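Local coordinates for protein serine protease inhibitor (Schistosoma haematobium, PDB 3STO) that probably acts as a serine protease inhibitor of the serpin family, whose members generally trap target proteases by a large conformational change, at residues Tyr127-Arg132 with Leu145-Phe150; Lys20-Ala25 with Lys311-Val316; Ser200-His205 with Leu293-Phe298; Phe212-Ser215 with Gln219-Val222. All blocks are in the same frame, centred on the assembly; numbering follows the deposited sequence.

Interaction 1 (Tyr127-Arg132 with Leu145-Phe150); sequences YEVERR and LKQVDF
Val129 and Leu145 reach toward each other and meet tip to tip. The Val129 side chain starts well aimed, because its CB already points at the strand segment 145-150. Its two methyls then divide the work. CG1 stands anti to the backbone N (chi1 174°) and touches Leu145 CD1 at 3.8 Å. CG2, beside the backbone N, turns to the Gln147 amide instead, with Val129 CG2 4.2 Å from Gln147 OE1. The same oxygen lies near the backbone of Tyr127, at 4.2 Å from Tyr127 O; two acceptor oxygens merely lie near each other there. The contact belongs to a beta-alpha-beta unit, in which strand 112-124 runs into helix 131-138 and the chain returns as the parallel strand 143-148. In serpins this unit lies at one margin of the large central sheet A. Glu130 takes the N-cap position, so Val129 is the residue before the N-cap. From the helix, Asn134 touches both Val129 and Leu145, while Phe133 and Ile137 also pack on Leu145. The loop is tied down from elsewhere as well: Glu128 N bonds to Asn332 OD1 and Glu128 O accepts from Thr330 OG1.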
loop_
_atom_site.group_PDB
_atom_site.type_symbol
_atom_site.label_atom_id
_atom_site.label_comp_id
_atom_site.label_asym_id
_atom_site.label_seq_id
_atom_site.Cartn_x
_atom_site.Cartn_y
_atom_site.Cartn_z
ATOM N N TYR A 127 -15.986 -13.759 22.362
ATOM C CA TYR A 127 -14.647 -14.300 22.604
ATOM C C TYR A 127 -13.906 -13.628 23.756
ATOM O O TYR A 127 -13.880 -12.402 23.870
ATOM C CB TYR A 127 -13.783 -14.242 21.330
ATOM C CG TYR A 127 -14.106 -15.299 20.297
ATOM C CD1 TYR A 127 -13.548 -16.566 20.379
ATOM C CD2 TYR A 127 -14.965 -15.031 19.246
ATOM C CE1 TYR A 127 -13.838 -17.547 19.442
ATOM C CE2 TYR A 127 -15.265 -16.006 18.297
ATOM C CZ TYR A 127 -14.696 -17.263 18.407
ATOM O OH TYR A 127 -14.979 -18.233 17.472
ATOM N N GLU A 128 -13.315 -14.458 24.613
ATOM C CA GLU A 128 -12.506 -13.997 25.728
ATOM C C GLU A 128 -11.099 -13.705 25.223
ATOM O O GLU A 128 -10.573 -14.444 24.402
ATOM C CB GLU A 128 -12.457 -15.066 26.830
ATOM C CG GLU A 128 -11.432 -14.769 27.942
ATOM C CD GLU A 128 -11.423 -15.812 29.064
ATOM O OE1 GLU A 128 -12.242 -16.760 29.033
ATOM O OE2 GLU A 128 -10.587 -15.683 29.984
ATOM N N VAL A 129 -10.473 -12.657 25.744
ATOM C CA VAL A 129 -9.270 -12.147 25.138
ATOM C C VAL A 129 -8.123 -12.138 26.126
ATOM O O VAL A 129 -8.153 -11.412 27.110
ATOM C CB VAL A 129 -9.518 -10.716 24.585
ATOM C CG1 VAL A 129 -8.220 -10.070 24.059
ATOM C CG2 VAL A 129 -10.620 -10.743 23.515
ATOM N N GLU A 130 -7.100 -12.950 25.856
ATOM C CA GLU A 130 -5.975 -13.075 26.772
ATOM C C GLU A 130 -5.491 -11.680 27.138
ATOM O O GLU A 130 -5.353 -10.828 26.275
ATOM C CB GLU A 130 -4.829 -13.889 26.149
ATOM C CG GLU A 130 -5.189 -15.287 25.639
ATOM C CD GLU A 130 -5.641 -16.201 26.747
ATOM O OE1 GLU A 130 -5.655 -15.741 27.904
ATOM O OE2 GLU A 130 -5.985 -17.377 26.479
ATOM N N ARG A 131 -5.233 -11.459 28.420
ATOM C CA ARG A 131 -4.647 -10.213 28.910
ATOM C C ARG A 131 -3.296 -9.858 28.265
ATOM O O ARG A 131 -3.015 -8.685 28.008
ATOM C CB ARG A 131 -4.484 -10.278 30.435
ATOM N N ARG A 132 -2.449 -10.855 28.018
ATOM C CA ARG A 132 -1.139 -10.572 27.424
ATOM C C ARG A 132 -1.274 -10.019 25.994
ATOM O O ARG A 132 -0.476 -9.184 25.554
ATOM C CB ARG A 132 -0.261 -11.817 27.412
ATOM C CG ARG A 132 -0.376 -12.676 28.675
ATOM N N LEU A 145 -7.270 -3.102 18.928
ATOM C CA LEU A 145 -8.190 -4.206 19.096
ATOM C C LEU A 145 -9.543 -3.608 19.403
ATOM O O LEU A 145 -9.647 -2.707 20.221
ATOM C CB LEU A 145 -7.725 -5.075 20.266
ATOM C CG LEU A 145 -8.224 -6.517 20.403
ATOM C CD1 LEU A 145 -8.062 -6.937 21.834
ATOM C CD2 LEU A 145 -9.659 -6.694 20.006
ATOM N N LYS A 146 -10.583 -4.096 18.745
ATOM C CA LYS A 146 -11.926 -3.592 18.988
ATOM C C LYS A 146 -12.888 -4.762 19.026
ATOM O O LYS A 146 -13.015 -5.529 18.081
ATOM C CB LYS A 146 -12.346 -2.599 17.903
ATOM C CG LYS A 146 -11.354 -1.428 17.661
ATOM C CD LYS A 146 -11.596 -0.254 18.602
ATOM N N GLN A 147 -13.569 -4.921 20.139
ATOM C CA GLN A 147 -14.534 -5.989 20.214
ATOM C C GLN A 147 -15.855 -5.431 19.732
ATOM O O GLN A 147 -16.135 -4.234 19.878
ATOM C CB GLN A 147 -14.581 -6.560 21.623
ATOM C CG GLN A 147 -13.183 -6.659 22.216
ATOM C CD GLN A 147 -13.172 -7.307 23.584
ATOM O OE1 GLN A 147 -13.983 -8.196 23.864
ATOM N NE2 GLN A 147 -12.254 -6.860 24.448
ATOM N N VAL A 148 -16.654 -6.306 19.137
ATOM C CA VAL A 148 -17.724 -5.883 18.256
ATOM C C VAL A 148 -18.769 -6.982 18.215
ATOM O O VAL A 148 -18.447 -8.153 18.374
ATOM C CB VAL A 148 -17.141 -5.609 16.822
ATOM C CG1 VAL A 148 -18.039 -6.137 15.730
ATOM C CG2 VAL A 148 -16.826 -4.127 16.633
ATOM N N ASP A 149 -20.025 -6.609 18.011
ATOM C CA ASP A 149 -21.084 -7.600 17.990
ATOM C C ASP A 149 -21.371 -8.020 16.564
ATOM O O ASP A 149 -22.194 -7.396 15.889
ATOM C CB ASP A 149 -22.358 -7.050 18.649
ATOM C CG ASP A 149 -23.510 -8.057 18.633
ATOM O OD1 ASP A 149 -23.293 -9.222 19.034
ATOM O OD2 ASP A 149 -24.627 -7.689 18.210
ATOM N N PHE A 150 -20.697 -9.071 16.098
ATOM C CA PHE A 150 -20.906 -9.537 14.711
ATOM C C PHE A 150 -22.254 -10.244 14.498
ATOM O O PHE A 150 -22.552 -10.706 13.394
ATOM C CB PHE A 150 -19.743 -10.423 14.199
ATOM C CG PHE A 150 -18.465 -9.661 13.900
ATOM C CD1 PHE A 150 -18.459 -8.626 12.963
ATOM C CD2 PHE A 150 -17.259 -10.000 14.536
ATOM C CE1 PHE A 150 -17.288 -7.936 12.680
ATOM C CE2 PHE A 150 -16.067 -9.311 14.260
ATOM C CZ PHE A 150 -16.085 -8.281 13.336
#

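Interaction 2 (Lys20-Ala25 with Lys311-Val316); sequences KAFTHA and KSIGVV
Two first torsions bring Phe22 and Ile313 together. Phe22 holds CG anti to its backbone N (chi1 175°), which swings the ring out from the helix toward segment 311-316. Ile313 puts CG1 between its backbone N and carbonyl carbon (chi1 68°), and an extended chi2 then carries CD1 on to the ring. There Ile313 CD1 touches Phe22 CE1 at 4.0 Å. The two side chains cross at about a right angle, and the methyl approaches the ring obliquely. The other branch serves Ala25: Ile313 CG2 is 3.6 Å from Ala25 O and 4.4 Å from Ala25 CB. One isoleucine thus reaches two residues about one turn apart on helix 18-30. Ile313 itself stands where helix 307-312 ends in a Schellman motif. Gly314, with positive phi, is the C-prime residue; Val315 N bonds to Leu310 O, and Gly314 N to Lys311 O at 3.0 Å. In the serpin fold this brings the N-terminal helix against the short helix that follows strand 287-305. Ile46 and Leu47 of helix 43-55 also pack on the Phe22 ring, as do Thr70 and Met71. Thr70 OG1 bonds to Ile313 O, tying the helix end to helix 61-70.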
loop_
_atom_site.group_PDB
_atom_site.type_symbol
_atom_site.label_atom_id
_atom_site.label_comp_id
_atom_site.label_asym_id
_atom_site.label_seq_id
_atom_site.Cartn_x
_atom_site.Cartn_y
_atom_site.Cartn_z
ATOM N N LYS A 20 11.269 -7.372 1.748
ATOM C CA LYS A 20 11.296 -7.203 0.299
ATOM C C LYS A 20 10.919 -8.499 -0.405
ATOM O O LYS A 20 10.307 -8.474 -1.478
ATOM C CB LYS A 20 12.654 -6.688 -0.206
ATOM C CG LYS A 20 12.946 -5.239 0.118
ATOM C CD LYS A 20 14.132 -4.699 -0.710
ATOM C CE LYS A 20 14.460 -3.273 -0.299
ATOM N NZ LYS A 20 15.244 -2.497 -1.333
ATOM N N ALA A 21 11.303 -9.628 0.193
ATOM C CA ALA A 21 10.903 -10.962 -0.276
ATOM C C ALA A 21 9.390 -11.128 -0.196
ATOM O O ALA A 21 8.742 -11.546 -1.161
ATOM C CB ALA A 21 11.574 -12.020 0.560
ATOM N N PHE A 22 8.832 -10.793 0.961
ATOM C CA PHE A 22 7.390 -10.781 1.118
ATOM C C PHE A 22 6.766 -9.903 0.029
ATOM O O PHE A 22 5.895 -10.322 -0.717
ATOM C CB PHE A 22 7.002 -10.228 2.496
ATOM C CG PHE A 22 5.524 -10.084 2.672
ATOM C CD1 PHE A 22 4.725 -11.201 2.915
ATOM C CD2 PHE A 22 4.911 -8.845 2.521
ATOM C CE1 PHE A 22 3.347 -11.078 3.036
ATOM C CE2 PHE A 22 3.528 -8.704 2.639
ATOM C CZ PHE A 22 2.742 -9.821 2.912
ATOM N N THR A 23 7.226 -8.664 -0.035
ATOM C CA THR A 23 6.685 -7.680 -0.962
ATOM C C THR A 23 6.603 -8.197 -2.396
ATOM O O THR A 23 5.583 -8.058 -3.037
ATOM C CB THR A 23 7.467 -6.358 -0.892
ATOM O OG1 THR A 23 7.180 -5.721 0.365
ATOM C CG2 THR A 23 7.002 -5.470 -1.989
ATOM N N HIS A 24 7.658 -8.845 -2.858
ATOM C CA HIS A 24 7.678 -9.436 -4.191
ATOM C C HIS A 24 6.651 -10.558 -4.367
ATOM O O HIS A 24 5.932 -10.585 -5.357
ATOM C CB HIS A 24 9.093 -9.935 -4.554
ATOM C CG HIS A 24 9.221 -10.390 -5.977
ATOM N ND1 HIS A 24 10.260 -11.180 -6.420
ATOM C CD2 HIS A 24 8.428 -10.155 -7.059
ATOM C CE1 HIS A 24 10.112 -11.408 -7.718
ATOM N NE2 HIS A 24 9.007 -10.805 -8.126
ATOM N N ALA A 25 6.564 -11.456 -3.386
ATOM C CA ALA A 25 5.647 -12.580 -3.453
ATOM C C ALA A 25 4.238 -12.059 -3.465
ATOM O O ALA A 25 3.365 -12.535 -4.215
ATOM C CB ALA A 25 5.848 -13.524 -2.245
ATOM N N LYS A 311 -3.560 -16.784 1.098
ATOM C CA LYS A 311 -3.591 -18.236 1.027
ATOM C C LYS A 311 -2.592 -18.700 0.009
ATOM O O LYS A 311 -1.732 -19.568 0.277
ATOM C CB LYS A 311 -4.981 -18.741 0.645
ATOM C CG LYS A 311 -5.933 -18.854 1.811
ATOM C CD LYS A 311 -7.358 -19.022 1.353
ATOM C CE LYS A 311 -8.222 -19.366 2.518
ATOM N NZ LYS A 311 -9.675 -19.264 2.175
ATOM N N SER A 312 -2.713 -18.122 -1.175
ATOM C CA SER A 312 -1.804 -18.425 -2.276
ATOM C C SER A 312 -0.305 -18.285 -1.951
ATOM O O SER A 312 0.506 -19.015 -2.503
ATOM C CB SER A 312 -2.141 -17.557 -3.476
ATOM O OG SER A 312 -1.121 -17.688 -4.439
ATOM N N ILE A 313 0.077 -17.368 -1.059
ATOM C CA ILE A 313 1.492 -17.221 -0.750
ATOM C C ILE A 313 1.910 -17.903 0.542
ATOM O O ILE A 313 3.037 -17.702 1.015
ATOM C CB ILE A 313 2.012 -15.721 -0.790
ATOM C CG1 ILE A 313 1.416 -14.870 0.331
ATOM C CG2 ILE A 313 1.743 -15.058 -2.153
ATOM C CD1 ILE A 313 1.799 -13.406 0.189
ATOM N N GLY A 314 1.022 -18.708 1.115
ATOM C CA GLY A 314 1.437 -19.588 2.199
ATOM C C GLY A 314 0.734 -19.424 3.533
ATOM O O GLY A 314 0.982 -20.182 4.453
ATOM N N VAL A 315 -0.147 -18.439 3.650
ATOM C CA VAL A 315 -0.845 -18.199 4.910
ATOM C C VAL A 315 -2.268 -18.760 4.860
ATOM O O VAL A 315 -3.196 -18.119 4.350
ATOM C CB VAL A 315 -0.861 -16.702 5.262
ATOM C CG1 VAL A 315 -1.636 -16.447 6.584
ATOM C CG2 VAL A 315 0.570 -16.183 5.315
ATOM N N VAL A 316 -2.415 -19.952 5.426
ATOM C CA VAL A 316 -3.585 -20.795 5.236
ATOM C C VAL A 316 -4.344 -21.036 6.536
ATOM O O VAL A 316 -5.540 -20.703 6.626
ATOM C CB VAL A 316 -3.178 -22.147 4.564
ATOM C CG1 VAL A 316 -4.355 -23.085 4.475
ATOM C CG2 VAL A 316 -2.574 -21.877 3.162
#

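Interaction 3 (Ser200-His205 with Leu293-Phe298)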
loop_
_atom_site.group_PDB
_atom_site.type_symbol
_atom_site.label_atom_id
_atom_site.label_comp_id
_atom_site.label_asym_id
_atom_site.label_seq_id
_atom_site.Cartn_x
_atom_site.Cartn_y
_atom_site.Cartn_z
ATOM N N SER A 200 7.673 20.703 -5.415
ATOM C CA SER A 200 7.301 21.762 -6.369
ATOM C C SER A 200 5.880 21.592 -6.979
ATOM O O SER A 200 5.681 20.871 -7.954
ATOM C CB SER A 200 8.344 21.846 -7.472
ATOM O OG SER A 200 7.893 22.761 -8.420
ATOM N N PRO A 201 4.891 22.275 -6.407
ATOM C CA PRO A 201 3.480 22.072 -6.729
ATOM C C PRO A 201 3.122 22.622 -8.085
ATOM O O PRO A 201 3.823 23.490 -8.585
ATOM C CB PRO A 201 2.752 22.893 -5.640
ATOM C CG PRO A 201 3.799 23.320 -4.704
ATOM C CD PRO A 201 5.062 23.375 -5.452
ATOM N N PHE A 202 2.049 22.108 -8.669
ATOM C CA PHE A 202 1.557 22.568 -9.957
ATOM C C PHE A 202 0.800 23.839 -9.688
ATOM O O PHE A 202 0.232 23.988 -8.623
ATOM C CB PHE A 202 0.592 21.546 -10.571
ATOM C CG PHE A 202 1.237 20.232 -10.971
ATOM C CD1 PHE A 202 1.356 19.189 -10.055
ATOM C CD2 PHE A 202 1.707 20.040 -12.272
ATOM C CE1 PHE A 202 1.912 17.976 -10.428
ATOM C CE2 PHE A 202 2.277 18.834 -12.665
ATOM C CZ PHE A 202 2.381 17.778 -11.719
ATOM N N GLU A 203 0.816 24.764 -10.645
ATOM C CA GLU A 203 -0.015 25.961 -10.593
ATOM C C GLU A 203 -1.340 25.592 -11.244
ATOM O O GLU A 203 -1.352 25.167 -12.391
ATOM C CB GLU A 203 0.672 27.086 -11.387
ATOM C CG GLU A 203 0.513 28.523 -10.827
ATOM C CD GLU A 203 -0.899 28.835 -10.372
ATOM O OE1 GLU A 203 -1.800 28.856 -11.219
ATOM O OE2 GLU A 203 -1.123 29.047 -9.158
ATOM N N PRO A 204 -2.450 25.715 -10.508
ATOM C CA PRO A 204 -3.817 25.384 -10.946
ATOM C C PRO A 204 -4.259 26.116 -12.221
ATOM O O PRO A 204 -5.004 25.553 -13.036
ATOM C CB PRO A 204 -4.685 25.877 -9.785
ATOM C CG PRO A 204 -3.787 25.890 -8.626
ATOM C CD PRO A 204 -2.432 26.253 -9.141
ATOM N N HIS A 205 -3.832 27.364 -12.379
ATOM C CA HIS A 205 -4.146 28.120 -13.597
ATOM C C HIS A 205 -3.642 27.409 -14.824
ATOM O O HIS A 205 -4.124 27.674 -15.924
ATOM C CB HIS A 205 -3.583 29.546 -13.565
ATOM C CG HIS A 205 -4.367 30.460 -12.672
ATOM N ND1 HIS A 205 -3.776 31.292 -11.751
ATOM C CD2 HIS A 205 -5.702 30.609 -12.514
ATOM C CE1 HIS A 205 -4.714 31.941 -11.081
ATOM N NE2 HIS A 205 -5.890 31.544 -11.525
ATOM N N LEU A 293 5.903 18.269 -18.104
ATOM C CA LEU A 293 5.140 17.210 -17.474
ATOM C C LEU A 293 3.656 17.507 -17.539
ATOM O O LEU A 293 3.212 18.560 -17.095
ATOM C CB LEU A 293 5.568 17.057 -16.006
ATOM C CG LEU A 293 4.726 16.189 -15.055
ATOM C CD1 LEU A 293 4.667 14.764 -15.544
ATOM C CD2 LEU A 293 5.276 16.232 -13.607
ATOM N N ARG A 294 2.876 16.579 -18.074
ATOM C CA ARG A 294 1.426 16.684 -17.915
ATOM C C ARG A 294 0.914 15.472 -17.211
ATOM O O ARG A 294 1.267 14.346 -17.546
ATOM C CB ARG A 294 0.720 16.813 -19.253
ATOM C CG ARG A 294 1.291 17.880 -20.146
ATOM C CD ARG A 294 0.284 18.233 -21.192
ATOM N NE ARG A 294 0.872 19.059 -22.217
ATOM C CZ ARG A 294 0.723 18.824 -23.505
ATOM N NH1 ARG A 294 -0.000 17.784 -23.898
ATOM N NH2 ARG A 294 1.281 19.627 -24.391
ATOM N N LEU A 295 0.033 15.709 -16.264
ATOM C CA LEU A 295 -0.356 14.683 -15.337
ATOM C C LEU A 295 -1.801 14.948 -14.943
ATOM O O LEU A 295 -2.128 16.024 -14.457
ATOM C CB LEU A 295 0.584 14.704 -14.098
ATOM C CG LEU A 295 0.381 13.676 -12.977
ATOM C CD1 LEU A 295 0.631 12.250 -13.507
ATOM C CD2 LEU A 295 1.252 13.942 -11.716
ATOM N N PRO A 296 -2.667 13.940 -15.120
ATOM C CA PRO A 296 -4.058 14.041 -14.663
ATOM C C PRO A 296 -4.175 14.234 -13.127
ATOM O O PRO A 296 -3.407 13.669 -12.341
ATOM C CB PRO A 296 -4.656 12.678 -15.080
ATOM C CG PRO A 296 -3.675 12.087 -16.018
ATOM C CD PRO A 296 -2.353 12.601 -15.656
ATOM N N LYS A 297 -5.139 15.034 -12.699
ATOM C CA LYS A 297 -5.498 15.023 -11.307
ATOM C C LYS A 297 -6.564 13.932 -11.143
ATOM O O LYS A 297 -7.453 13.793 -11.960
ATOM C CB LYS A 297 -5.988 16.381 -10.835
ATOM C CG LYS A 297 -7.327 16.743 -11.290
ATOM C CD LYS A 297 -7.599 18.209 -10.960
ATOM C CE LYS A 297 -7.266 18.531 -9.515
ATOM N NZ LYS A 297 -7.798 19.890 -9.127
ATOM N N PHE A 298 -6.421 13.108 -10.114
ATOM C CA PHE A 298 -7.341 11.999 -9.910
ATOM C C PHE A 298 -7.338 11.531 -8.470
ATOM O O PHE A 298 -6.447 11.873 -7.655
ATOM C CB PHE A 298 -6.988 10.816 -10.818
ATOM C CG PHE A 298 -5.626 10.232 -10.560
ATOM C CD1 PHE A 298 -4.493 10.802 -11.123
ATOM C CD2 PHE A 298 -5.477 9.124 -9.743
ATOM C CE1 PHE A 298 -3.233 10.258 -10.876
ATOM C CE2 PHE A 298 -4.207 8.581 -9.482
ATOM C CZ PHE A 298 -3.093 9.153 -10.050
#
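The apolar part of this contact is one phenyl ring set against two leucines. Phe202 presents the far end of its ring, and Phe202 CZ lies 3.8 Å from Leu293 CD2 and 4.0 Å from Leu295 CD2. Phe202 CE2 adds a looser touch, 4.1 Å from Leu293 CD2. Both methyls come at the ring obliquely, and each leucine crosses the phenylalanine at about a right angle. The leucines are two apart on their strand and share nearly the same torsions, with CG anti to the backbone N, so their CD2 methyls form a matched pair. All three residues are buried.

Aromatic and charged partners come next. Trp198 packs edge-to-face with the Phe202 ring, and Lys246 makes a cation-pi contact with it.

Polar bonds fix the loop itself. His205 N donates to Glu203 OE1 at 2.8 Å, meeting the carboxylate from above its plane, 35° out of it. The Phe202 backbone bonds to that of Glu350, whose carboxylate forms a salt bridge with Lys297, a second link between the loop and the strand segment.

The loop after strand 186-197 is thus pressed onto strand 287-305. That strand pairs with strand 218-236, through Leu293 with Gln227 and Leu295 with Met225, and strands 339-348 and 373-376 flank the two leucines.

Interaction 4 (Phe212-Ser215 with Gln219-Val222)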
loop_
_atom_site.group_PDB
_atom_site.type_symbol
_atom_site.label_atom_id
_atom_site.label_comp_id
_atom_site.label_asym_id
_atom_site.label_seq_id
_atom_site.Cartn_x
_atom_site.Cartn_y
_atom_site.Cartn_z
ATOM N N PHE A 212 -7.776 11.864 -22.487
ATOM C CA PHE A 212 -6.984 10.753 -21.954
ATOM C C PHE A 212 -7.384 9.483 -22.699
ATOM O O PHE A 212 -8.570 9.129 -22.755
ATOM C CB PHE A 212 -7.186 10.613 -20.433
ATOM C CG PHE A 212 -6.288 9.576 -19.783
ATOM C CD1 PHE A 212 -6.651 8.231 -19.772
ATOM C CD2 PHE A 212 -5.099 9.957 -19.156
ATOM C CE1 PHE A 212 -5.842 7.294 -19.189
ATOM C CE2 PHE A 212 -4.301 9.044 -18.571
ATOM C CZ PHE A 212 -4.666 7.694 -18.574
ATOM N N TYR A 213 -6.400 8.818 -23.294
ATOM C CA TYR A 213 -6.678 7.612 -24.048
ATOM C C TYR A 213 -6.683 6.411 -23.133
ATOM O O TYR A 213 -5.644 6.061 -22.567
ATOM C CB TYR A 213 -5.621 7.422 -25.142
ATOM C CG TYR A 213 -5.797 6.200 -26.039
ATOM C CD1 TYR A 213 -6.496 6.289 -27.240
ATOM C CD2 TYR A 213 -5.211 4.970 -25.711
ATOM C CE1 TYR A 213 -6.626 5.182 -28.085
ATOM C CE2 TYR A 213 -5.328 3.861 -26.548
ATOM C CZ TYR A 213 -6.041 3.979 -27.737
ATOM O OH TYR A 213 -6.171 2.897 -28.580
ATOM N N ILE A 214 -7.846 5.786 -22.988
ATOM C CA ILE A 214 -7.988 4.536 -22.219
ATOM C C ILE A 214 -7.775 3.292 -23.102
ATOM O O ILE A 214 -7.001 2.426 -22.775
ATOM C CB ILE A 214 -9.361 4.459 -21.580
ATOM C CG1 ILE A 214 -9.590 5.668 -20.674
ATOM C CG2 ILE A 214 -9.510 3.171 -20.831
ATOM C CD1 ILE A 214 -10.923 5.637 -19.954
ATOM N N SER A 215 -8.464 3.245 -24.236
ATOM C CA SER A 215 -8.345 2.172 -25.207
ATOM C C SER A 215 -8.935 2.689 -26.529
ATOM O O SER A 215 -9.476 3.784 -26.563
ATOM C CB SER A 215 -9.137 0.945 -24.722
ATOM O OG SER A 215 -10.521 1.237 -24.589
ATOM N N GLN A 219 -12.049 7.176 -24.894
ATOM C CA GLN A 219 -11.283 8.338 -24.468
ATOM C C GLN A 219 -12.083 9.099 -23.450
ATOM O O GLN A 219 -13.299 9.083 -23.478
ATOM C CB GLN A 219 -10.935 9.243 -25.629
ATOM C CG GLN A 219 -9.957 8.615 -26.595
ATOM C CD GLN A 219 -10.657 7.710 -27.605
ATOM O OE1 GLN A 219 -10.707 6.485 -27.437
ATOM N NE2 GLN A 219 -11.202 8.315 -28.669
ATOM N N ILE A 220 -11.409 9.726 -22.501
ATOM C CA ILE A 220 -12.129 10.598 -21.588
ATOM C C ILE A 220 -11.426 11.946 -21.493
ATOM O O ILE A 220 -10.304 12.167 -21.999
ATOM C CB ILE A 220 -12.285 9.996 -20.190
ATOM C CG1 ILE A 220 -10.915 9.642 -19.602
ATOM C CG2 ILE A 220 -13.194 8.780 -20.229
ATOM C CD1 ILE A 220 -10.974 9.328 -18.139
ATOM N N THR A 221 -12.125 12.856 -20.851
ATOM C CA THR A 221 -11.613 14.172 -20.602
ATOM C C THR A 221 -11.219 14.192 -19.134
ATOM O O THR A 221 -11.978 13.767 -18.275
ATOM C CB THR A 221 -12.690 15.222 -20.929
ATOM O OG1 THR A 221 -12.707 15.448 -22.349
ATOM C CG2 THR A 221 -12.431 16.527 -20.198
ATOM N N VAL A 222 -10.005 14.644 -18.868
ATOM C CA VAL A 222 -9.471 14.710 -17.526
ATOM C C VAL A 222 -9.052 16.138 -17.223
ATOM O O VAL A 222 -8.864 16.948 -18.139
ATOM C CB VAL A 222 -8.248 13.757 -17.335
ATOM C CG1 VAL A 222 -8.663 12.312 -17.463
ATOM C CG2 VAL A 222 -7.126 14.091 -18.324
#
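Phe212 and Ile220 form an antiparallel hydrogen-bonded pair. Phe212 N donates to Ile220 O at 2.6 Å, and Ile220 N returns the bond to Phe212 O at 2.9 Å. Both are fairly straight, with angles at the hydrogen of 160° and 163°. Phe212 O takes a second, softer contact, a CA-H...O approach from Gln219 CA at 3.3 Å. Tyr213 and Gln219 are the adjoining non-hydrogen-bonded pair, and their side chains share one face of the hairpin.

On the other face the packing is apolar. Phe212 CB touches Val222 CG1 at 3.7 Å and Ile220 CG1 at 3.9 Å. The Phe212 side chain also touches Pro402. Ile214 CD1 meets Ile220 CG2 at 3.9 Å, thanks to CG1 lying beside the backbone N (chi1 -58°) and an extended chi2.

A classic beta bulge follows: Ile214 and Ser215 both sit opposite the residue just before Gln219. Past it, Ser215 OG bonds to Asp217 OD1 in the turn. Tyr213 makes a cation-pi contact with Lys263, and its backbone bonds to that of Thr378. Asn401 touches Ile214 and Ile220, and Pro402 touches Ile220.

This is the hairpin formed by strand 208-215 and the start of strand 218-236, in sheet C of the serpin fold. Its chemistry is divided: two backbone bonds fix the register, and apolar side chains pack on one face, where residues near the C-terminus also touch.

How the interactions relate
Interaction 2 is the outermost in sequence, opening in helix 18-30 and closing after helix 307-312. The others are nested inside it: interaction 1 first, then interaction 3, which itself encloses interaction 4. In space interaction 1 lies toward one end of the molecule, interactions 3 and 4 toward the other, and interaction 2 nearer the middle. Interactions 3 and 4 are about 17 Å apart between centres, on neighbouring strands 287-305 and 218-236. They touch where Pro296 CG meets Phe212 CE2 at 4.0 Å. Interaction 1 lies far across, its centre about 46 Å from that of interaction 3. Strand 287-305 leads directly into helix 307-312, so a single run of chain links interactions 3 and 2 along this elongated fold.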